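Local coordinates for protein xyloglucanase (Paenibacillus pabuli, PDB 2JEQ) that hydrolyses the beta-1,4-linked glucan backbone of xyloglucan as a family 5 glycoside hydrolase, at residues G45-N50 / V357-D362; I127-G132 / S179-F184; W269-E274 / V338-Y343. All coordinates share one frame; numbering follows the deposited sequence.

Contact 1 (G45-N50 / V357-D362). With BGC (beta-D-glucopyranose), chain B; BGC (beta-D-glucopyranose), chain C.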
loop_
_atom_site.group_PDB
_atom_site.type_symbol
_atom_site.label_atom_id
_atom_site.label_comp_id
_atom_site.label_asym_id
_atom_site.label_seq_id
_atom_site.Cartn_x
_atom_site.Cartn_y
_atom_site.Cartn_z
ATOM N N GLY A 45 -5.312 -4.265 8.205
ATOM C CA GLY A 45 -4.677 -2.979 8.056
ATOM C C GLY A 45 -5.600 -1.877 7.616
ATOM O O GLY A 45 -6.658 -2.112 6.993
ATOM N N TRP A 46 -5.177 -0.655 7.903
ATOM C CA TRP A 46 -5.888 0.547 7.484
ATOM C C TRP A 46 -4.904 1.552 6.868
ATOM O O TRP A 46 -3.846 1.782 7.419
ATOM C CB TRP A 46 -6.597 1.121 8.702
ATOM C CG TRP A 46 -7.451 2.315 8.464
ATOM C CD1 TRP A 46 -8.744 2.337 8.009
ATOM C CD2 TRP A 46 -7.072 3.671 8.679
ATOM N NE1 TRP A 46 -9.196 3.637 7.916
ATOM C CE2 TRP A 46 -8.196 4.479 8.342
ATOM C CE3 TRP A 46 -5.904 4.286 9.151
ATOM C CZ2 TRP A 46 -8.175 5.879 8.450
ATOM C CZ3 TRP A 46 -5.878 5.686 9.263
ATOM C CH2 TRP A 46 -7.010 6.465 8.898
ATOM N N ASN A 47 -5.234 2.115 5.709
ATOM C CA ASN A 47 -4.382 3.156 5.098
ATOM C C ASN A 47 -4.710 4.554 5.583
ATOM O O ASN A 47 -5.879 4.960 5.588
ATOM C CB ASN A 47 -4.507 3.142 3.582
ATOM C CG ASN A 47 -3.558 2.171 2.921
ATOM O OD1 ASN A 47 -2.390 2.502 2.609
ATOM N ND2 ASN A 47 -4.067 0.966 2.639
ATOM N N LEU A 48 -3.674 5.311 5.949
ATOM C CA LEU A 48 -3.809 6.717 6.306
ATOM C C LEU A 48 -3.724 7.507 4.998
ATOM O O LEU A 48 -2.765 8.244 4.739
ATOM C CB LEU A 48 -2.723 7.134 7.318
ATOM C CG LEU A 48 -2.682 8.551 7.893
ATOM C CD1 LEU A 48 -3.982 8.874 8.663
ATOM C CD2 LEU A 48 -1.423 8.833 8.766
ATOM N N GLY A 49 -4.718 7.300 4.141
ATOM C CA GLY A 49 -4.632 7.765 2.750
ATOM C C GLY A 49 -4.988 9.216 2.612
ATOM O O GLY A 49 -5.717 9.762 3.457
ATOM N N ASN A 50 -4.534 9.831 1.506
ATOM C CA ASN A 50 -4.593 11.305 1.309
ATOM C C ASN A 50 -4.056 12.173 2.474
ATOM O O ASN A 50 -4.666 13.204 2.883
ATOM C CB ASN A 50 -6.015 11.755 0.916
ATOM C CG ASN A 50 -6.378 11.389 -0.506
ATOM O OD1 ASN A 50 -5.638 10.679 -1.199
ATOM N ND2 ASN A 50 -7.536 11.867 -0.946
ATOM N N VAL A 357 -2.022 -10.246 4.364
ATOM C CA VAL A 357 -2.523 -9.161 5.214
ATOM C C VAL A 357 -3.403 -8.231 4.349
ATOM O O VAL A 357 -2.905 -7.613 3.403
ATOM C CB VAL A 357 -1.379 -8.337 5.889
ATOM C CG1 VAL A 357 -1.959 -7.358 6.920
ATOM C CG2 VAL A 357 -0.321 -9.262 6.570
ATOM N N PRO A 358 -4.700 -8.120 4.692
ATOM C CA PRO A 358 -5.560 -7.168 3.988
ATOM C C PRO A 358 -5.499 -5.795 4.639
ATOM O O PRO A 358 -5.708 -5.692 5.843
ATOM C CB PRO A 358 -6.950 -7.769 4.138
ATOM C CG PRO A 358 -6.880 -8.631 5.444
ATOM C CD PRO A 358 -5.412 -8.877 5.749
ATOM N N VAL A 359 -5.235 -4.760 3.831
ATOM C CA VAL A 359 -5.081 -3.382 4.302
ATOM C C VAL A 359 -6.067 -2.466 3.550
ATOM O O VAL A 359 -5.902 -2.218 2.367
ATOM C CB VAL A 359 -3.624 -2.873 4.104
ATOM C CG1 VAL A 359 -3.442 -1.471 4.672
ATOM C CG2 VAL A 359 -2.608 -3.864 4.750
ATOM N N TYR A 360 -7.085 -1.981 4.258
ATOM C CA TYR A 360 -8.102 -1.132 3.671
ATOM C C TYR A 360 -7.620 0.256 3.194
ATOM O O TYR A 360 -6.884 0.947 3.915
ATOM C CB TYR A 360 -9.318 -1.024 4.627
ATOM C CG TYR A 360 -10.442 -0.227 4.017
ATOM C CD1 TYR A 360 -11.316 -0.810 3.100
ATOM C CD2 TYR A 360 -10.568 1.136 4.283
ATOM C CE1 TYR A 360 -12.354 -0.070 2.521
ATOM C CE2 TYR A 360 -11.562 1.889 3.672
ATOM C CZ TYR A 360 -12.454 1.273 2.817
ATOM O OH TYR A 360 -13.419 2.020 2.253
ATOM N N TRP A 361 -8.033 0.643 1.984
ATOM C CA TRP A 361 -7.765 1.994 1.459
ATOM C C TRP A 361 -8.796 3.031 1.930
ATOM O O TRP A 361 -9.903 3.048 1.451
ATOM C CB TRP A 361 -7.731 2.041 -0.077
ATOM C CG TRP A 361 -7.380 3.446 -0.555
ATOM C CD1 TRP A 361 -8.187 4.321 -1.241
ATOM C CD2 TRP A 361 -6.155 4.122 -0.337
ATOM N NE1 TRP A 361 -7.524 5.511 -1.461
ATOM C CE2 TRP A 361 -6.266 5.408 -0.933
ATOM C CE3 TRP A 361 -4.951 3.769 0.281
ATOM C CZ2 TRP A 361 -5.228 6.332 -0.904
ATOM C CZ3 TRP A 361 -3.926 4.697 0.320
ATOM C CH2 TRP A 361 -4.065 5.953 -0.278
ATOM N N ASP A 362 -8.389 3.911 2.837
ATOM C CA ASP A 362 -9.250 4.965 3.374
ATOM C C ASP A 362 -8.610 6.280 2.967
ATOM O O ASP A 362 -7.479 6.564 3.333
ATOM C CB ASP A 362 -9.320 4.831 4.894
ATOM C CG ASP A 362 -10.372 5.721 5.535
ATOM O OD1 ASP A 362 -10.520 6.920 5.174
ATOM O OD2 ASP A 362 -11.060 5.209 6.460
HETATM C C2 BGC B . -7.322 8.855 -3.710
HETATM C C3 BGC B . -7.866 10.101 -4.359
HETATM C C4 BGC B . -6.716 11.027 -4.777
HETATM C C5 BGC B . -5.748 10.217 -5.651
HETATM C C6 BGC B . -4.578 11.054 -6.166
HETATM C C1 BGC B . -6.335 8.177 -4.651
HETATM O O2 BGC B . -8.396 8.009 -3.379
HETATM O O3 BGC B . -8.748 10.632 -3.392
HETATM O O4 BGC B . -7.247 12.040 -5.604
HETATM O O5 BGC B . -5.290 9.061 -4.959
HETATM O O6 BGC B . -4.268 10.570 -7.461
HETATM C C2 BGC C . -3.206 4.611 -4.927
HETATM C C3 BGC C . -3.884 5.732 -4.148
HETATM C C4 BGC C . -5.233 6.135 -4.789
HETATM C C5 BGC C . -6.078 4.878 -5.081
HETATM C C6 BGC C . -7.480 5.081 -5.684
HETATM C C1 BGC C . -4.268 3.538 -5.076
HETATM O O1 BGC C . -3.765 2.310 -5.531
HETATM O O2 BGC C . -2.066 4.138 -4.233
HETATM O O3 BGC C . -3.015 6.829 -4.103
HETATM O O4 BGC C . -5.907 7.025 -3.927
HETATM O O5 BGC C . -5.265 4.067 -5.922
HETATM O O6 BGC C . -7.423 5.821 -6.895
#
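The indole of Trp361 carries a glucose (chain C) over one face, displaced toward the rim so that sugar C3 lies 3.6 Å from Trp361 CZ2, while Asn47 OD1 and O2 of the chain B glucose lie at its edge. The second indole, Trp46, is met at its edge by the carboxylate of Asp362. Both tryptophans sit where the eight-stranded parallel (beta/alpha)8 barrel closes: strand 45-47 runs beside strand 356-360, first against last. Gly45 N bonds Pro358 O at 2.8 Å, and Gly45 O receives Tyr360 N. Val359 CG2 lies 4.0 Å from Gly45 CA. Tyr360 O is gripped twice by one residue: it accepts from Asn47 N and also from Asn47 ND2, which is 3.1 Å away and comes from above the carbonyl plane. That amide also bonds Gly322 O through ND2 and Arg87 through OD1, which fixes its rotation. At the sugar end, Trp361 CG anti to the backbone N (chi1 -177°) sets the indole face against the chain C glucose, while its NE1 donates to O2 of the chain B glucose at the edge, as Asn50 ND2 does to O3. Asp362 has further partners in Arg376 and Leu373 N; Trp46 NE1 reaches Asp362 OD2 at 2.8 Å, from above the carboxylate plane.

Contact 2 (I127-G132 / S179-F184). With BGC (beta-D-glucopyranose), chain C.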
loop_
_atom_site.group_PDB
_atom_site.type_symbol
_atom_site.label_atom_id
_atom_site.label_comp_id
_atom_site.label_asym_id
_atom_site.label_seq_id
_atom_site.Cartn_x
_atom_site.Cartn_y
_atom_site.Cartn_z
ATOM N N ILE A 127 3.633 0.596 8.161
ATOM C CA ILE A 127 4.305 0.480 6.892
ATOM C C ILE A 127 4.510 1.896 6.367
ATOM O O ILE A 127 3.547 2.666 6.268
ATOM C CB ILE A 127 3.453 -0.314 5.858
ATOM C CG1 ILE A 127 3.264 -1.770 6.281
ATOM C CG2 ILE A 127 4.086 -0.234 4.451
ATOM C CD1 ILE A 127 2.112 -2.498 5.606
ATOM N N ILE A 128 5.749 2.238 6.035
ATOM C CA ILE A 128 6.022 3.474 5.290
ATOM C C ILE A 128 6.560 3.195 3.906
ATOM O O ILE A 128 7.358 2.280 3.716
ATOM C CB ILE A 128 6.971 4.491 6.037
ATOM C CG1 ILE A 128 8.341 3.890 6.398
ATOM C CG2 ILE A 128 6.258 5.052 7.279
ATOM C CD1 ILE A 128 9.253 4.943 7.119
ATOM N N ASN A 129 6.133 3.986 2.929
ATOM C CA ASN A 129 6.611 3.750 1.571
ATOM C C ASN A 129 7.153 4.996 0.890
ATOM O O ASN A 129 7.324 6.042 1.538
ATOM C CB ASN A 129 5.518 3.069 0.724
ATOM C CG ASN A 129 4.335 3.997 0.380
ATOM O OD1 ASN A 129 3.366 3.572 -0.268
ATOM N ND2 ASN A 129 4.426 5.247 0.772
ATOM N N ILE A 130 7.429 4.869 -0.411
ATOM C CA ILE A 130 7.537 6.006 -1.330
ATOM C C ILE A 130 6.327 5.935 -2.288
ATOM O O ILE A 130 6.180 4.970 -3.062
ATOM C CB ILE A 130 8.902 6.043 -2.064
ATOM C CG1 ILE A 130 10.052 6.274 -1.075
ATOM C CG2 ILE A 130 8.953 7.222 -3.043
ATOM C CD1 ILE A 130 11.458 6.192 -1.710
ATOM N N HIS A 131 5.438 6.930 -2.216
ATOM C CA HIS A 131 4.110 6.834 -2.842
ATOM C C HIS A 131 3.995 7.648 -4.145
ATOM O O HIS A 131 4.098 7.077 -5.229
ATOM C CB HIS A 131 3.019 7.266 -1.842
ATOM C CG HIS A 131 1.642 6.748 -2.162
ATOM N ND1 HIS A 131 1.177 5.533 -1.698
ATOM C CD2 HIS A 131 0.633 7.279 -2.896
ATOM C CE1 HIS A 131 -0.059 5.344 -2.123
ATOM N NE2 HIS A 131 -0.415 6.388 -2.855
ATOM N N GLY A 132 3.788 8.961 -4.035
ATOM C CA GLY A 132 3.565 9.839 -5.223
ATOM C C GLY A 132 4.733 9.863 -6.202
ATOM O O GLY A 132 4.530 10.008 -7.404
ATOM N N SER A 179 9.109 -0.461 -0.543
ATOM C CA SER A 179 10.070 0.158 -1.472
ATOM C C SER A 179 9.462 1.234 -2.365
ATOM O O SER A 179 10.102 2.224 -2.748
ATOM C CB SER A 179 10.656 -0.933 -2.378
ATOM O OG SER A 179 9.632 -1.449 -3.229
ATOM N N MET A 180 8.225 0.996 -2.762
ATOM C CA MET A 180 7.527 1.923 -3.620
ATOM C C MET A 180 6.070 1.514 -3.605
ATOM O O MET A 180 5.695 0.555 -2.907
ATOM C CB MET A 180 8.118 1.926 -5.037
ATOM C CG MET A 180 8.260 0.543 -5.645
ATOM S SD MET A 180 9.665 0.512 -6.806
ATOM C CE MET A 180 9.173 -0.969 -7.672
ATOM N N ASN A 181 5.259 2.234 -4.361
ATOM C CA ASN A 181 3.814 2.080 -4.280
ATOM C C ASN A 181 3.345 1.376 -5.539
ATOM O O ASN A 181 3.576 0.176 -5.679
ATOM C CB ASN A 181 3.105 3.423 -4.061
ATOM C CG ASN A 181 1.583 3.304 -4.148
ATOM O OD1 ASN A 181 0.986 2.371 -3.611
ATOM N ND2 ASN A 181 0.961 4.228 -4.875
ATOM N N GLU A 182 2.735 2.115 -6.462
ATOM C CA GLU A 182 2.285 1.532 -7.741
ATOM C C GLU A 182 3.166 2.006 -8.891
ATOM O O GLU A 182 3.038 3.140 -9.387
ATOM C CB GLU A 182 0.814 1.856 -8.016
ATOM C CG GLU A 182 -0.176 1.246 -7.032
ATOM C CD GLU A 182 -1.630 1.650 -7.310
ATOM O OE1 GLU A 182 -1.877 2.671 -8.029
ATOM O OE2 GLU A 182 -2.523 0.958 -6.749
ATOM N N VAL A 183 4.057 1.134 -9.331
ATOM C CA VAL A 183 5.104 1.562 -10.230
ATOM C C VAL A 183 4.914 0.889 -11.592
ATOM O O VAL A 183 4.918 -0.329 -11.683
ATOM C CB VAL A 183 6.534 1.301 -9.626
ATOM C CG1 VAL A 183 7.628 1.567 -10.642
ATOM C CG2 VAL A 183 6.746 2.122 -8.364
ATOM N N PHE A 184 4.733 1.726 -12.618
ATOM C CA PHE A 184 4.486 1.322 -13.991
ATOM C C PHE A 184 4.654 2.507 -14.960
ATOM O O PHE A 184 5.054 3.607 -14.545
ATOM C CB PHE A 184 3.157 0.540 -14.139
ATOM C CG PHE A 184 1.903 1.398 -14.266
ATOM C CD1 PHE A 184 1.609 2.407 -13.351
ATOM C CD2 PHE A 184 1.003 1.149 -15.294
ATOM C CE1 PHE A 184 0.438 3.198 -13.478
ATOM C CE2 PHE A 184 -0.178 1.927 -15.448
ATOM C CZ PHE A 184 -0.459 2.946 -14.529
HETATM C C2 BGC C . -3.206 4.611 -4.927
HETATM C C3 BGC C . -3.884 5.732 -4.148
HETATM C C4 BGC C . -5.233 6.135 -4.789
HETATM C C5 BGC C . -6.078 4.878 -5.081
HETATM C C6 BGC C . -7.480 5.081 -5.684
HETATM C C1 BGC C . -4.268 3.538 -5.076
HETATM O O1 BGC C . -3.765 2.310 -5.531
HETATM O O2 BGC C . -2.066 4.138 -4.233
HETATM O O3 BGC C . -3.015 6.829 -4.103
HETATM O O4 BGC C . -5.907 7.025 -3.927
HETATM O O5 BGC C . -5.265 4.067 -5.922
HETATM O O6 BGC C . -7.423 5.821 -6.895
HETATM O O HOH W 1 5.776 4.638 -5.883
HETATM O O HOH W 2 3.295 5.072 -7.299
#
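With CG of both residues placed opposite the main-chain nitrogen, His131 (chi1 -159°) and Asn181 (chi1 173°) swing their flat ends together and up toward the same glucose (chain C). The imidazole and amide planes are only 16° apart, so the two groups stack, with Asn181 ND2 3.1 Å from His131 CE1, over the ring and shifted toward its rim. Neither nitrogen of the imidazole bonds that amide; instead His131 NE2 and Asn181 ND2 both turn to the sugar. His131 NE2 pairs with O3 at 2.9 Å in an almost straight bond, either partner being a possible donor, and Asn181 ND2 donates to O2 at 3.1 Å. Arg87 holds Asn181 OD1, which fixes the turn of the amide so that ND2 faces the glucose. Asn181 and Glu182 form the Asn-Glu pair that follows the fourth barrel strand in family 5 enzymes; by that analogy Glu182 is probably the acid/base, and it also bonds Tyr135 and His264.

Below the sugar the backbones are held apart. Ile130 O faces Asn181 N at 3.2 Å at too poor an angle to bond, though Met180 CA makes a CH...O contact to it. Water 1 sits between the two backbones, accepting from Asn181 N at 2.9 Å and lying within bonding distance of both Ile130 O and His131 O. Water 2 similarly links His131 O to Glu182 O. These loops leave adjacent barrel strands 125-129 and 175-178 at their C-terminal ends. Behind them Ile130 packs on Tyr157, Val160 and Trp161 of helix 150-167, and Met180 leans on Leu199, Tyr202 and Asn203 of helix 193-211.

Contact 3 (W269-E274 / V338-Y343)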
loop_
_atom_site.group_PDB
_atom_site.type_symbol
_atom_site.label_atom_id
_atom_site.label_comp_id
_atom_site.label_asym_id
_atom_site.label_seq_id
_atom_site.Cartn_x
_atom_site.Cartn_y
_atom_site.Cartn_z
ATOM N N TRP A 269 -13.110 -3.160 -11.307
ATOM C CA TRP A 269 -13.077 -1.711 -11.376
ATOM C C TRP A 269 -14.449 -1.071 -11.548
ATOM O O TRP A 269 -14.690 0.019 -11.027
ATOM C CB TRP A 269 -12.174 -1.244 -12.507
ATOM C CG TRP A 269 -11.967 0.260 -12.480
ATOM C CD1 TRP A 269 -12.419 1.198 -13.395
ATOM C CD2 TRP A 269 -11.280 0.985 -11.467
ATOM N NE1 TRP A 269 -12.019 2.468 -13.007
ATOM C CE2 TRP A 269 -11.318 2.360 -11.827
ATOM C CE3 TRP A 269 -10.598 0.599 -10.289
ATOM C CZ2 TRP A 269 -10.702 3.355 -11.047
ATOM C CZ3 TRP A 269 -10.001 1.580 -9.512
ATOM C CH2 TRP A 269 -10.047 2.953 -9.905
ATOM N N ASP A 270 -15.340 -1.731 -12.298
ATOM C CA ASP A 270 -16.673 -1.171 -12.558
ATOM C C ASP A 270 -17.429 -0.889 -11.270
ATOM O O ASP A 270 -18.040 0.178 -11.124
ATOM C CB ASP A 270 -17.506 -2.012 -13.587
ATOM C CG ASP A 270 -17.846 -3.442 -13.126
ATOM O OD1 ASP A 270 -17.404 -3.933 -12.055
ATOM O OD2 ASP A 270 -18.630 -4.100 -13.867
ATOM N N PHE A 271 -17.371 -1.835 -10.337
ATOM C CA PHE A 271 -17.967 -1.655 -9.013
ATOM C C PHE A 271 -17.094 -0.822 -8.067
ATOM O O PHE A 271 -17.607 0.043 -7.381
ATOM C CB PHE A 271 -18.251 -3.015 -8.350
ATOM C CG PHE A 271 -18.656 -2.910 -6.886
ATOM C CD1 PHE A 271 -19.914 -2.407 -6.520
ATOM C CD2 PHE A 271 -17.768 -3.307 -5.877
ATOM C CE1 PHE A 271 -20.300 -2.323 -5.187
ATOM C CE2 PHE A 271 -18.141 -3.230 -4.515
ATOM C CZ PHE A 271 -19.395 -2.729 -4.163
ATOM N N ALA A 272 -15.802 -1.139 -7.984
ATOM C CA ALA A 272 -14.926 -0.613 -6.928
ATOM C C ALA A 272 -14.362 0.804 -7.187
ATOM O O ALA A 272 -14.060 1.540 -6.217
ATOM C CB ALA A 272 -13.770 -1.594 -6.653
ATOM N N GLY A 273 -14.208 1.195 -8.457
ATOM C CA GLY A 273 -13.547 2.482 -8.749
ATOM C C GLY A 273 -14.141 3.433 -9.778
ATOM O O GLY A 273 -13.807 4.616 -9.790
ATOM N N GLU A 274 -14.997 2.931 -10.661
ATOM C CA GLU A 274 -15.559 3.768 -11.711
ATOM C C GLU A 274 -16.513 4.804 -11.105
ATOM O O GLU A 274 -17.500 4.450 -10.448
ATOM C CB GLU A 274 -16.290 2.915 -12.748
ATOM C CG GLU A 274 -16.823 3.703 -13.904
ATOM C CD GLU A 274 -17.700 2.897 -14.843
ATOM O OE1 GLU A 274 -18.054 1.736 -14.519
ATOM O OE2 GLU A 274 -18.039 3.448 -15.930
ATOM N N VAL A 338 -24.345 -1.915 1.432
ATOM C CA VAL A 338 -24.512 -3.345 1.687
ATOM C C VAL A 338 -23.430 -4.090 0.910
ATOM O O VAL A 338 -22.760 -4.974 1.439
ATOM C CB VAL A 338 -25.924 -3.831 1.279
ATOM C CG1 VAL A 338 -25.967 -5.348 1.200
ATOM C CG2 VAL A 338 -26.971 -3.291 2.278
ATOM N N TYR A 339 -23.227 -3.658 -0.326
ATOM C CA TYR A 339 -22.292 -4.291 -1.236
ATOM C C TYR A 339 -20.854 -3.842 -1.011
ATOM O O TYR A 339 -19.939 -4.600 -1.296
ATOM C CB TYR A 339 -22.751 -4.106 -2.682
ATOM C CG TYR A 339 -24.087 -4.775 -2.860
ATOM C CD1 TYR A 339 -24.203 -6.168 -2.742
ATOM C CD2 TYR A 339 -25.236 -4.027 -3.042
ATOM C CE1 TYR A 339 -25.414 -6.785 -2.825
ATOM C CE2 TYR A 339 -26.465 -4.640 -3.135
ATOM C CZ TYR A 339 -26.545 -6.012 -3.029
ATOM O OH TYR A 339 -27.768 -6.617 -3.126
ATOM N N ARG A 340 -20.653 -2.626 -0.502
ATOM C CA ARG A 340 -19.313 -2.216 -0.078
ATOM C C ARG A 340 -18.850 -3.092 1.115
ATOM O O ARG A 340 -17.742 -3.568 1.120
ATOM C CB ARG A 340 -19.234 -0.712 0.217
ATOM C CG ARG A 340 -19.528 0.147 -1.016
ATOM C CD ARG A 340 -18.767 1.449 -0.996
ATOM N NE ARG A 340 -19.254 2.304 0.071
ATOM C CZ ARG A 340 -18.523 3.196 0.748
ATOM N NH1 ARG A 340 -19.115 3.915 1.695
ATOM N NH2 ARG A 340 -17.234 3.382 0.503
ATOM N N ALA A 341 -19.725 -3.360 2.074
ATOM C CA ALA A 341 -19.391 -4.254 3.200
ATOM C C ALA A 341 -19.157 -5.709 2.764
ATOM O O ALA A 341 -18.262 -6.374 3.290
ATOM C CB ALA A 341 -20.458 -4.193 4.306
ATOM N N ALA A 342 -19.972 -6.186 1.816
ATOM C CA ALA A 342 -19.868 -7.545 1.273
ATOM C C ALA A 342 -18.537 -7.726 0.549
ATOM O O ALA A 342 -17.865 -8.724 0.733
ATOM C CB ALA A 342 -21.024 -7.825 0.305
ATOM N N TYR A 343 -18.178 -6.747 -0.267
ATOM C CA TYR A 343 -16.919 -6.723 -0.979
ATOM C C TYR A 343 -15.759 -6.754 0.016
ATOM O O TYR A 343 -14.880 -7.616 -0.087
ATOM C CB TYR A 343 -16.837 -5.461 -1.834
ATOM C CG TYR A 343 -15.564 -5.350 -2.651
ATOM C CD1 TYR A 343 -15.375 -6.147 -3.773
ATOM C CD2 TYR A 343 -14.567 -4.431 -2.308
ATOM C CE1 TYR A 343 -14.228 -6.057 -4.534
ATOM C CE2 TYR A 343 -13.397 -4.335 -3.060
ATOM C CZ TYR A 343 -13.241 -5.156 -4.169
ATOM O OH TYR A 343 -12.114 -5.090 -4.925
#
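Phe271 reaches from the short helix 269-272 to the long helix 336-353. Its CB points toward that helix, and the ring lies trans to the main-chain nitrogen (chi1 170°), which carries it across. On one flank CE1 lies 3.9 Å from Tyr339 CB. On the other, CE2 comes to 3.7 Å from Tyr343 CB and nearly as close to CG, the start of that tyrosine's ring. CZ, at the tip, meets the backbone of the long helix: Tyr339 O is 3.5 Å away, and Arg340 N lies at the ring edge, close to its plane. Phe271 and Tyr343 make an offset edge-to-face pair, the phenylalanine edge turned to the tyrosine face, with centroids 5.6 Å apart and planes at 63°. This joins the outside of the TIM barrel to an excursion after its sixth strand: helix 269-272 follows strand 259-265, and helix 336-353 leads into the last strand, 356-360. Trp282 meets both rings, standing edge-to-face with Tyr343. The tyrosine runs back past Phe271 toward the short helix, where Ala272 CB lies 4.4 Å from its CZ, and its OH bonds Ser267 O just ahead of that helix.

How the contacts relate
Contacts 1 and 2 lie at the C-terminal ends of barrel strands, around the sugar-binding site, and meet the same glucose (chain C): 357-362 offers it an indole face, while 127-132 and 179-184 bond its O3 and O2. Their centres are 13 Å apart, their nearest atoms about 4 Å. Arg87 links them, bonding Asn47 in contact 1 and Asn181 in contact 2, and Glu323 also bonds the sugar. Contact 3 lies farther out, 16 Å centre to centre from contact 1 and 24 Å from contact 2, though Ala272 has its side chain about 9 Å from a bound glucose. Along the chain, contact 1 encloses the other two, and helix 336-353 leads into its second strand.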